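Local coordinates for Mlr3007 protein (PDB 3QQM) that is probably a pyridoxal-phosphate-dependent branched-chain aminotransferase that passes the amino group of leucine, isoleucine or valine to 2-oxoglutarate, at residues I19-W24 / R72-L77; Q54-V59 / G81-S86; A14-I19 / L47-D52; A137-L142 / G152-V157. All blocks are in the same frame, centred on the assembly; numbering follows the deposited sequence.

Contact 1. Residues I19-W24 / R72-L77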
# COMPACT_ATOMS: atom_id res chain seq x y z
N ILE A 19 -8.20 -1.13 6.63
CA ILE A 19 -7.41 0.07 6.76
C ILE A 19 -7.23 0.83 5.44
O ILE A 19 -7.14 0.24 4.35
CB ILE A 19 -5.99 -0.34 7.28
CG1 ILE A 19 -6.09 -1.03 8.64
CG2 ILE A 19 -5.04 0.86 7.37
CD1 ILE A 19 -6.69 -0.14 9.71
N GLU A 20 -7.18 2.15 5.54
CA GLU A 20 -6.92 3.05 4.40
C GLU A 20 -6.00 4.15 4.92
O GLU A 20 -6.28 4.76 5.97
CB GLU A 20 -8.20 3.67 3.82
CG GLU A 20 -9.12 2.69 3.12
CD GLU A 20 -8.53 2.13 1.82
OE1 GLU A 20 -7.66 2.82 1.19
OE2 GLU A 20 -8.94 1.02 1.42
N THR A 21 -4.90 4.38 4.20
CA THR A 21 -3.92 5.38 4.54
C THR A 21 -3.85 6.33 3.37
O THR A 21 -3.44 5.95 2.26
CB THR A 21 -2.56 4.74 4.84
OG1 THR A 21 -2.72 3.81 5.90
CG2 THR A 21 -1.53 5.80 5.23
N MSE A 22 -4.21 7.58 3.64
CA MSE A 22 -4.30 8.59 2.62
C MSE A 22 -3.57 9.90 2.95
O MSE A 22 -3.26 10.18 4.12
CB MSE A 22 -5.79 8.95 2.46
CG MSE A 22 -6.72 7.74 2.29
SE MSE A 22 -8.60 8.20 2.22
CE MSE A 22 -8.82 8.96 4.00
N ARG A 23 -3.35 10.70 1.91
CA ARG A 23 -2.74 12.00 2.07
C ARG A 23 -3.81 13.04 1.87
O ARG A 23 -4.41 13.13 0.79
CB ARG A 23 -1.66 12.25 1.03
CG ARG A 23 -0.83 13.49 1.34
CD ARG A 23 -0.08 14.05 0.13
NE ARG A 23 0.72 13.05 -0.57
CZ ARG A 23 1.40 13.28 -1.70
NH1 ARG A 23 1.42 14.50 -2.25
NH2 ARG A 23 2.07 12.28 -2.28
N TRP A 24 -4.09 13.80 2.91
CA TRP A 24 -5.04 14.90 2.81
C TRP A 24 -4.27 16.14 2.40
O TRP A 24 -3.19 16.38 2.91
CB TRP A 24 -5.70 15.18 4.14
CG TRP A 24 -6.73 16.26 4.12
CD1 TRP A 24 -8.06 16.11 3.90
CD2 TRP A 24 -6.53 17.65 4.39
NE1 TRP A 24 -8.70 17.30 4.04
CE2 TRP A 24 -7.79 18.27 4.33
CE3 TRP A 24 -5.42 18.42 4.70
CZ2 TRP A 24 -7.97 19.63 4.54
CZ3 TRP A 24 -5.60 19.78 4.92
CH2 TRP A 24 -6.86 20.37 4.85
N ARG A 72 -1.14 12.88 6.97
CA ARG A 72 -1.21 11.45 6.74
C ARG A 72 -2.42 11.08 7.55
O ARG A 72 -2.52 11.45 8.73
CB ARG A 72 0.01 10.71 7.27
CG ARG A 72 -0.08 9.19 7.16
CD ARG A 72 1.12 8.49 7.75
NE ARG A 72 0.92 7.03 7.78
CZ ARG A 72 0.30 6.36 8.77
NH1 ARG A 72 -0.19 7.03 9.82
NH2 ARG A 72 0.15 5.03 8.71
N THR A 73 -3.37 10.42 6.91
CA THR A 73 -4.60 10.06 7.55
C THR A 73 -4.82 8.57 7.52
O THR A 73 -4.79 7.97 6.46
CB THR A 73 -5.76 10.72 6.83
OG1 THR A 73 -5.54 12.15 6.79
CG2 THR A 73 -7.10 10.38 7.52
N ARG A 74 -5.04 7.97 8.69
CA ARG A 74 -5.30 6.54 8.76
C ARG A 74 -6.75 6.31 9.16
O ARG A 74 -7.17 6.71 10.25
CB ARG A 74 -4.38 5.83 9.76
CG ARG A 74 -4.55 4.30 9.72
CD ARG A 74 -3.97 3.56 10.90
NE ARG A 74 -4.62 3.97 12.15
CZ ARG A 74 -4.06 4.71 13.10
NH1 ARG A 74 -2.77 5.06 13.04
NH2 ARG A 74 -4.76 5.04 14.17
N LEU A 75 -7.49 5.62 8.29
CA LEU A 75 -8.90 5.27 8.52
C LEU A 75 -8.96 3.78 8.78
O LEU A 75 -8.35 3.02 8.04
CB LEU A 75 -9.73 5.59 7.29
CG LEU A 75 -11.23 5.35 7.37
CD1 LEU A 75 -11.88 6.26 8.42
CD2 LEU A 75 -11.88 5.55 5.97
N ALA A 76 -9.67 3.36 9.83
CA ALA A 76 -9.78 1.94 10.18
C ALA A 76 -11.23 1.55 10.47
O ALA A 76 -11.96 2.31 11.08
CB ALA A 76 -8.90 1.58 11.37
N LEU A 77 -11.61 0.36 10.03
CA LEU A 77 -12.95 -0.17 10.21
C LEU A 77 -12.94 -1.59 10.80
O LEU A 77 -12.27 -2.49 10.28
CB LEU A 77 -13.65 -0.20 8.86
CG LEU A 77 -15.09 -0.69 8.81
CD1 LEU A 77 -16.03 0.30 9.53
CD2 LEU A 77 -15.50 -0.90 7.35

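Contact 2. Residues Q54-V59 / G81-S86. With EDO (1,2-ethanediol), chain Q.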
# COMPACT_ATOMS: atom_id res chain seq x y z
N GLN A 54 -21.99 7.37 6.41
CA GLN A 54 -22.25 8.63 7.10
C GLN A 54 -21.28 8.74 8.29
O GLN A 54 -20.71 9.81 8.56
CB GLN A 54 -23.75 8.72 7.51
CG GLN A 54 -24.25 10.13 7.96
CD GLN A 54 -25.83 10.25 8.06
OE1 GLN A 54 -26.57 9.26 7.87
NE2 GLN A 54 -26.33 11.48 8.32
N ARG A 55 -21.06 7.61 8.95
CA ARG A 55 -20.14 7.53 10.08
C ARG A 55 -18.66 7.69 9.64
O ARG A 55 -17.84 8.29 10.36
CB ARG A 55 -20.35 6.21 10.79
CG ARG A 55 -19.35 5.89 11.86
CD ARG A 55 -19.60 4.48 12.41
NE ARG A 55 -20.96 4.34 12.97
CZ ARG A 55 -21.41 3.24 13.56
NH1 ARG A 55 -20.61 2.19 13.72
NH2 ARG A 55 -22.67 3.21 14.03
N ILE A 56 -18.32 7.12 8.48
CA ILE A 56 -16.98 7.24 7.94
C ILE A 56 -16.71 8.71 7.67
O ILE A 56 -15.69 9.23 8.05
CB ILE A 56 -16.80 6.39 6.63
CG1 ILE A 56 -16.93 4.91 6.94
CG2 ILE A 56 -15.46 6.68 6.00
CD1 ILE A 56 -15.96 4.41 7.95
N ALA A 57 -17.65 9.38 7.02
CA ALA A 57 -17.52 10.82 6.73
C ALA A 57 -17.38 11.62 8.02
O ALA A 57 -16.65 12.59 8.05
CB ALA A 57 -18.71 11.34 5.89
N GLU A 58 -18.09 11.22 9.08
CA GLU A 58 -18.03 11.91 10.36
C GLU A 58 -16.64 11.83 10.95
O GLU A 58 -16.08 12.86 11.32
CB GLU A 58 -19.06 11.38 11.39
CG GLU A 58 -20.55 11.76 11.10
CD GLU A 58 -21.58 11.13 12.08
OE1 GLU A 58 -22.79 11.49 11.97
OE2 GLU A 58 -21.21 10.26 12.94
N VAL A 59 -16.09 10.62 11.07
CA VAL A 59 -14.76 10.49 11.67
C VAL A 59 -13.67 11.21 10.84
O VAL A 59 -12.78 11.84 11.40
CB VAL A 59 -14.35 9.02 11.98
CG1 VAL A 59 -15.34 8.41 12.93
CG2 VAL A 59 -14.25 8.17 10.71
N GLY A 81 -18.52 -2.42 12.57
CA GLY A 81 -18.83 -1.06 12.07
C GLY A 81 -18.10 0.06 12.82
O GLY A 81 -18.15 1.21 12.39
N ASP A 82 -17.43 -0.26 13.93
CA ASP A 82 -16.65 0.74 14.69
C ASP A 82 -15.57 1.26 13.76
O ASP A 82 -14.98 0.48 12.98
CB ASP A 82 -16.02 0.17 16.00
CG ASP A 82 -17.08 -0.17 17.10
OD1 ASP A 82 -18.27 0.16 16.92
OD2 ASP A 82 -16.70 -0.78 18.14
N ALA A 83 -15.35 2.57 13.81
CA ALA A 83 -14.37 3.23 12.96
C ALA A 83 -13.55 4.31 13.64
O ALA A 83 -14.01 4.98 14.57
CB ALA A 83 -15.06 3.85 11.75
N THR A 84 -12.33 4.48 13.15
CA THR A 84 -11.44 5.50 13.64
C THR A 84 -10.73 6.17 12.49
O THR A 84 -10.56 5.59 11.42
CB THR A 84 -10.34 4.92 14.61
OG1 THR A 84 -9.50 3.98 13.89
CG2 THR A 84 -10.98 4.24 15.83
N ALA A 85 -10.35 7.42 12.73
CA ALA A 85 -9.59 8.21 11.78
C ALA A 85 -8.56 9.01 12.58
O ALA A 85 -8.88 9.65 13.58
CB ALA A 85 -10.47 9.11 10.97
N SER A 86 -7.31 8.92 12.15
CA SER A 86 -6.21 9.63 12.76
C SER A 86 -5.46 10.42 11.71
O SER A 86 -5.10 9.87 10.64
CB SER A 86 -5.26 8.64 13.42
OG SER A 86 -4.06 9.28 13.84
C1 EDO Q . -12.36 0.30 15.42
O1 EDO Q . -11.45 -0.36 16.30
C2 EDO Q . -11.65 0.81 14.17
O2 EDO Q . -10.30 1.22 14.40

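Contact 3. Residues A14-I19 / L47-D52. With EDO (1,2-ethanediol), chain Q.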
# COMPACT_ATOMS: atom_id res chain seq x y z
N ALA A 14 -6.33 -12.13 16.75
CA ALA A 14 -7.72 -11.67 16.84
C ALA A 14 -8.30 -11.45 15.42
O ALA A 14 -7.67 -11.80 14.40
CB ALA A 14 -7.80 -10.35 17.67
N ASP A 15 -9.49 -10.87 15.35
CA ASP A 15 -10.13 -10.56 14.08
C ASP A 15 -9.35 -9.39 13.48
O ASP A 15 -8.52 -8.81 14.15
CB ASP A 15 -11.59 -10.19 14.33
CG ASP A 15 -12.40 -10.10 13.08
OD1 ASP A 15 -11.92 -10.45 11.98
OD2 ASP A 15 -13.56 -9.71 13.20
N PHE A 16 -9.59 -9.04 12.23
CA PHE A 16 -8.84 -7.94 11.63
C PHE A 16 -9.74 -6.73 11.32
O PHE A 16 -10.95 -6.81 11.41
CB PHE A 16 -8.14 -8.41 10.37
CG PHE A 16 -9.07 -8.93 9.36
CD1 PHE A 16 -9.69 -8.06 8.46
CD2 PHE A 16 -9.36 -10.29 9.29
CE1 PHE A 16 -10.57 -8.54 7.53
CE2 PHE A 16 -10.23 -10.78 8.35
CZ PHE A 16 -10.84 -9.92 7.46
N GLU A 17 -9.11 -5.62 10.97
CA GLU A 17 -9.79 -4.41 10.61
C GLU A 17 -9.37 -4.02 9.22
O GLU A 17 -8.31 -4.44 8.75
CB GLU A 17 -9.41 -3.27 11.57
CG GLU A 17 -9.76 -3.56 13.01
CD GLU A 17 -9.36 -2.46 13.99
OE1 GLU A 17 -9.00 -1.35 13.56
OE2 GLU A 17 -9.44 -2.70 15.20
N LEU A 18 -10.22 -3.27 8.53
CA LEU A 18 -9.88 -2.75 7.21
C LEU A 18 -9.20 -1.41 7.44
O LEU A 18 -9.61 -0.65 8.32
CB LEU A 18 -11.11 -2.60 6.32
CG LEU A 18 -11.71 -3.96 5.93
CD1 LEU A 18 -13.06 -3.82 5.25
CD2 LEU A 18 -10.71 -4.73 5.03
N ILE A 19 -8.20 -1.13 6.63
CA ILE A 19 -7.41 0.07 6.76
C ILE A 19 -7.23 0.83 5.44
O ILE A 19 -7.14 0.24 4.35
CB ILE A 19 -5.99 -0.34 7.28
CG1 ILE A 19 -6.09 -1.03 8.64
CG2 ILE A 19 -5.04 0.86 7.37
CD1 ILE A 19 -6.69 -0.14 9.71
N LEU A 47 -16.28 -8.85 2.69
CA LEU A 47 -15.83 -9.53 3.90
C LEU A 47 -16.84 -9.60 5.04
O LEU A 47 -16.57 -10.21 6.05
CB LEU A 47 -14.52 -8.87 4.39
CG LEU A 47 -13.34 -9.03 3.42
CD1 LEU A 47 -12.13 -8.25 3.89
CD2 LEU A 47 -12.98 -10.53 3.21
N GLY A 48 -17.99 -8.95 4.87
CA GLY A 48 -19.04 -8.96 5.88
C GLY A 48 -18.88 -7.92 6.97
O GLY A 48 -19.30 -8.13 8.08
N PHE A 49 -18.24 -6.82 6.67
CA PHE A 49 -18.08 -5.75 7.66
C PHE A 49 -19.26 -4.77 7.67
O PHE A 49 -19.71 -4.35 6.61
CB PHE A 49 -16.79 -4.97 7.39
CG PHE A 49 -15.57 -5.59 7.96
CD1 PHE A 49 -15.22 -6.89 7.66
CD2 PHE A 49 -14.72 -4.84 8.75
CE1 PHE A 49 -14.07 -7.47 8.19
CE2 PHE A 49 -13.56 -5.39 9.28
CZ PHE A 49 -13.23 -6.70 8.99
N ALA A 50 -19.78 -4.43 8.84
CA ALA A 50 -20.84 -3.41 8.90
C ALA A 50 -20.09 -2.15 8.51
O ALA A 50 -18.94 -1.98 8.90
CB ALA A 50 -21.45 -3.29 10.30
N CYS A 51 -20.69 -1.33 7.65
CA CYS A 51 -20.04 -0.11 7.18
C CYS A 51 -21.05 0.99 6.90
O CYS A 51 -21.84 0.89 5.97
CB CYS A 51 -19.26 -0.41 5.90
SG CYS A 51 -18.19 0.92 5.39
N ASP A 52 -21.03 2.03 7.71
CA ASP A 52 -21.96 3.15 7.58
C ASP A 52 -21.20 4.37 7.02
O ASP A 52 -20.45 5.03 7.73
CB ASP A 52 -22.58 3.47 8.92
CG ASP A 52 -23.55 4.63 8.86
OD1 ASP A 52 -23.67 5.25 7.79
OD2 ASP A 52 -24.18 4.92 9.90
C1 EDO Q . -12.36 0.30 15.42
O1 EDO Q . -11.45 -0.36 16.30
C2 EDO Q . -11.65 0.81 14.17
O2 EDO Q . -10.30 1.22 14.40

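Contact 4. Residues A137-L142 / G152-V157. With EDO (1,2-ethanediol), chain T; EDO (1,2-ethanediol), chain B.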
# COMPACT_ATOMS: atom_id res chain seq x y z
N ALA A 137 17.60 -1.43 4.46
CA ALA A 137 16.52 -1.32 3.49
C ALA A 137 15.44 -0.34 3.93
O ALA A 137 14.92 -0.41 5.04
CB ALA A 137 15.90 -2.70 3.22
N ASP A 138 15.14 0.61 3.07
CA ASP A 138 14.08 1.57 3.34
C ASP A 138 12.76 0.84 3.12
O ASP A 138 11.75 1.13 3.80
CB ASP A 138 14.23 2.76 2.42
CG ASP A 138 15.50 3.54 2.70
OD1 ASP A 138 15.56 4.19 3.78
OD2 ASP A 138 16.41 3.52 1.84
N GLU A 139 12.79 -0.16 2.21
CA GLU A 139 11.63 -0.99 1.92
C GLU A 139 12.08 -2.42 1.59
O GLU A 139 13.12 -2.63 1.01
CB GLU A 139 10.79 -0.38 0.79
CG GLU A 139 9.57 -1.18 0.27
CD GLU A 139 8.51 -1.47 1.35
OE1 GLU A 139 8.86 -1.99 2.43
OE2 GLU A 139 7.30 -1.28 1.06
N VAL A 140 11.25 -3.38 1.98
CA VAL A 140 11.53 -4.78 1.80
C VAL A 140 10.52 -5.37 0.85
O VAL A 140 9.31 -5.21 1.04
CB VAL A 140 11.43 -5.49 3.18
CG1 VAL A 140 11.67 -7.00 3.07
CG2 VAL A 140 12.40 -4.88 4.13
N LEU A 141 11.01 -6.07 -0.17
CA LEU A 141 10.13 -6.71 -1.12
C LEU A 141 9.91 -8.17 -0.74
O LEU A 141 10.77 -8.81 -0.12
CB LEU A 141 10.70 -6.65 -2.54
CG LEU A 141 11.09 -5.29 -3.12
CD1 LEU A 141 11.51 -5.44 -4.60
CD2 LEU A 141 9.95 -4.27 -2.96
N LEU A 142 8.73 -8.68 -1.11
CA LEU A 142 8.36 -10.07 -0.89
C LEU A 142 7.99 -10.71 -2.23
O LEU A 142 7.34 -10.09 -3.07
CB LEU A 142 7.14 -10.19 0.05
CG LEU A 142 7.26 -9.68 1.48
CD1 LEU A 142 7.18 -8.16 1.48
CD2 LEU A 142 6.17 -10.25 2.36
N GLY A 152 5.99 -4.51 -1.92
CA GLY A 152 6.75 -4.15 -0.74
C GLY A 152 5.82 -4.31 0.46
O GLY A 152 4.60 -4.55 0.29
N THR A 153 6.36 -4.22 1.66
CA THR A 153 5.55 -4.31 2.85
C THR A 153 4.47 -3.19 2.90
O THR A 153 3.40 -3.39 3.48
CB THR A 153 6.41 -4.18 4.12
OG1 THR A 153 6.92 -2.85 4.24
CG2 THR A 153 7.56 -5.22 4.10
N ILE A 154 4.75 -2.02 2.32
CA ILE A 154 3.76 -0.92 2.33
C ILE A 154 3.64 -0.21 0.99
O ILE A 154 3.08 0.90 0.90
CB ILE A 154 4.07 0.14 3.43
CG1 ILE A 154 5.43 0.78 3.17
CG2 ILE A 154 3.98 -0.48 4.80
CD1 ILE A 154 5.82 1.91 4.15
N THR A 155 4.14 -0.85 -0.06
CA THR A 155 4.14 -0.27 -1.38
C THR A 155 3.98 -1.32 -2.46
O THR A 155 4.14 -2.50 -2.20
CB THR A 155 5.49 0.40 -1.67
OG1 THR A 155 6.54 -0.54 -1.44
CG2 THR A 155 5.75 1.63 -0.78
N ASN A 156 3.60 -0.86 -3.65
CA ASN A 156 3.55 -1.69 -4.84
C ASN A 156 4.84 -1.34 -5.61
O ASN A 156 5.38 -0.26 -5.43
CB ASN A 156 2.30 -1.42 -5.66
CG ASN A 156 1.04 -2.01 -5.03
OD1 ASN A 156 0.11 -1.28 -4.68
ND2 ASN A 156 1.03 -3.34 -4.86
N VAL A 157 5.30 -2.27 -6.45
CA VAL A 157 6.54 -2.13 -7.21
C VAL A 157 6.28 -1.75 -8.65
O VAL A 157 5.33 -2.22 -9.26
CB VAL A 157 7.33 -3.47 -7.18
CG1 VAL A 157 8.64 -3.35 -7.98
CG2 VAL A 157 7.59 -3.89 -5.75
C1 EDO T . 8.08 0.91 6.50
O1 EDO T . 8.62 0.65 7.80
C2 EDO T . 9.21 0.94 5.47
O2 EDO T . 9.44 -0.34 4.91
C1 EDO B . 18.49 5.87 5.38
O1 EDO B . 17.41 5.85 4.43
C2 EDO B . 19.14 4.50 5.48
O2 EDO B . 19.37 3.92 4.18

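Contact 1. Residues I19-W24 / R72-L77
I19-W24 and R72-L77 are the two central strands of the four-stranded antiparallel sheet in the N-terminal part of this class-IV aminotransferase. They are joined through two hydrogen-bonded pairs, E20 with L75 and M22 with T73. Each pair closes with two amide bonds, L75 N giving an almost straight one to E20 O (2.8 Å, N-H...O 178°). The alternating non-hydrogen-bonded pairs, such as T21 with R74, bring CA-H groups up to carbonyls, with T21 CA 3.3 Å from T73 O.

The sheet has two unlike faces. E20, M22 (a selenomethionine), T73 and L75 turn to the buried one, which helices 33-47 and 53-64 cover. There the CE of M22 comes to 4.2 Å from CG2 of T73, because its chain bends at the last torsion. The E20 carboxylate leads away from the partner strand to a salt bridge with R39 and a hydrogen bond with H36.

On the other face I19, T21, R72 and R74 lie partly open to solvent, while A76 is buried. R72 runs out extended, CG anti to the backbone N (chi1 175°), and lays its guanidinium obliquely by the methyl of T21, CG2 standing 3.7 Å from R72 NE. An alanine at R72 would probably leave the T21 methyl without this cover and more open to solvent. Farther along, I19 and R74 touch through CG2 and CG. The tightest carbon-carbon contact between the side chains is that of I19 CD1 with A76 CB, 3.3 Å apart and inside normal van der Waals distance.

Contact 2. Residues Q54-V59 / G81-S86
R55 and G81 supply the one hydrogen bond between Q54-V59 and G81-S86, a weak one: R55 NH1 donates to G81 O over 3.0 Å at 146°. The oxygen meets the guanidinium at its edge, near its plane. The arginine chain bends at chi3 (-59°), which turns NE out of the extended line. Charge adds a looser attraction, since D82 OD1 stands 4.5 Å from R55 NH1 but well out of the guanidinium plane, with no N-H aimed at it.

The rest is apolar packing of a helix on a sheet. Helix 53-64 lies over the edge strand 83-89, the two segments running within 27° of parallel with 8.1 Å between their axes, a spacing that small side chains on the strand allow. The CB atoms of A83 and A85 point toward the helix. I56 CD1 touches A83 CB at 3.9 Å, and V59 CG2 meets A85 CB at the same distance of 3.9 Å. A85 CB also reaches the helix backbone, 3.6 Å from V59 O. I56 and V59 pack besides on L75 of the next strand.

T84, pointing away from the helix, shares a 2.9 Å hydrogen bond between its OG1 and O2 of an ethanediol, probably from the crystallisation liquor.

Contact 3. Residues A14-I19 / L47-D52
F49 and L47 fit against F16 and L18 where the start of strand 17-25 passes the turn linking helix 33-47 to helix 53-64. G48, with positive phi, breaks the first helix between the two hydrophobic residues, and both L47 and F49 point back toward the strand.

The F49 ring is the main bump. It enters the hollow between F16 and L18, its tip pressing on the backbone: CZ lies 3.3 Å from F16 O, which meets the ring at its edge. L18 closes one face, its CD1 sitting 4.2 Å from the F49 centroid, a CH-pi contact only 18° off the ring normal. The neighbouring aromatic does not stack squarely. The planes of F16 and F49 are inclined by 30° with centroids 5.5 Å apart, so the rings barely overlap and meet by their rims, F16 CE1 at 3.5 Å from F49 CZ.

L47 provides a second, smaller bump. Its CD1 touches L18 CD2 at 4.0 Å and approaches the F16 ring at the edge, near its plane. L18 and F49 also touch A44 of helix 33-47. At the polar end D15 makes a salt bridge with R79 through OD2, while its OD1 takes the F16 N-H from above the carboxylate plane, at 2.7 Å.

Contact 4. Residues A137-L142 / G152-V157
E139 OE2 is gripped by two donors from the facing turn, G152-T155: T155 OG1 at 2.7 Å and I154 N at 2.9 Å, the latter nearly straight (170°). This turn leads to N156 and belongs to the sequence signature of class-IV aminotransferases, joining strands 149-152 and 156-160. The two bonds use different lone pairs: I154 N takes the syn one and T155 OG1, reaching tip to tip with the glutamate, the anti one.

The other oxygen also accepts two bonds. T153 OG1 donates to the syn lone pair of E139 OE1 (2.8 Å), and the amide of V140 meets the same atom on its anti side, 29° out of the carboxylate plane. Four bonds thus fix the rotation of a buried carboxylate and would be expected to stabilise its negative charge. The chain gets there by bending at chi2 (60°). An alanine in place of E139 would probably leave the T153 and T155 hydroxyls and the I154 amide without their acceptor, and free the turn to shift.

G152 passes close to the carboxylate, its C 3.4 Å from E139 OE2, and a CB there would collide with that oxygen. Alongside, V140 O accepts the T153 amide at 3.2 Å, nearly along its C=O axis. The apolar side is simpler: L142 CD1 touches the T153 methyl, and L141 crosses V157 at about a right angle, its CD2 3.7 Å from V157 CG2.

Overall arrangement
Contacts 1, 2 and 3 form one continuous unit around the antiparallel sheet, whereas contact 4 belongs to the mixed sheet on the opposite side of the chain's centre. Contacts 1 and 2, with centres about 11 Å apart, share a strand boundary, where R74 N probably bonds to S86 O at 2.7 Å. Contact 3 shares I19 with contact 1 and extends the same strand pairing, L18 N lying 2.8 Å from L77 O. One ethanediol touches both contacts 2 and 3. Contact 4 is centred about 19 Å from contact 1, their nearest atoms about 8 Å apart. Between contacts 3 and 4 in sequence lies K118, which carries the pyridoxal phosphate; S120 bonds to E17, and R122 to T153 O.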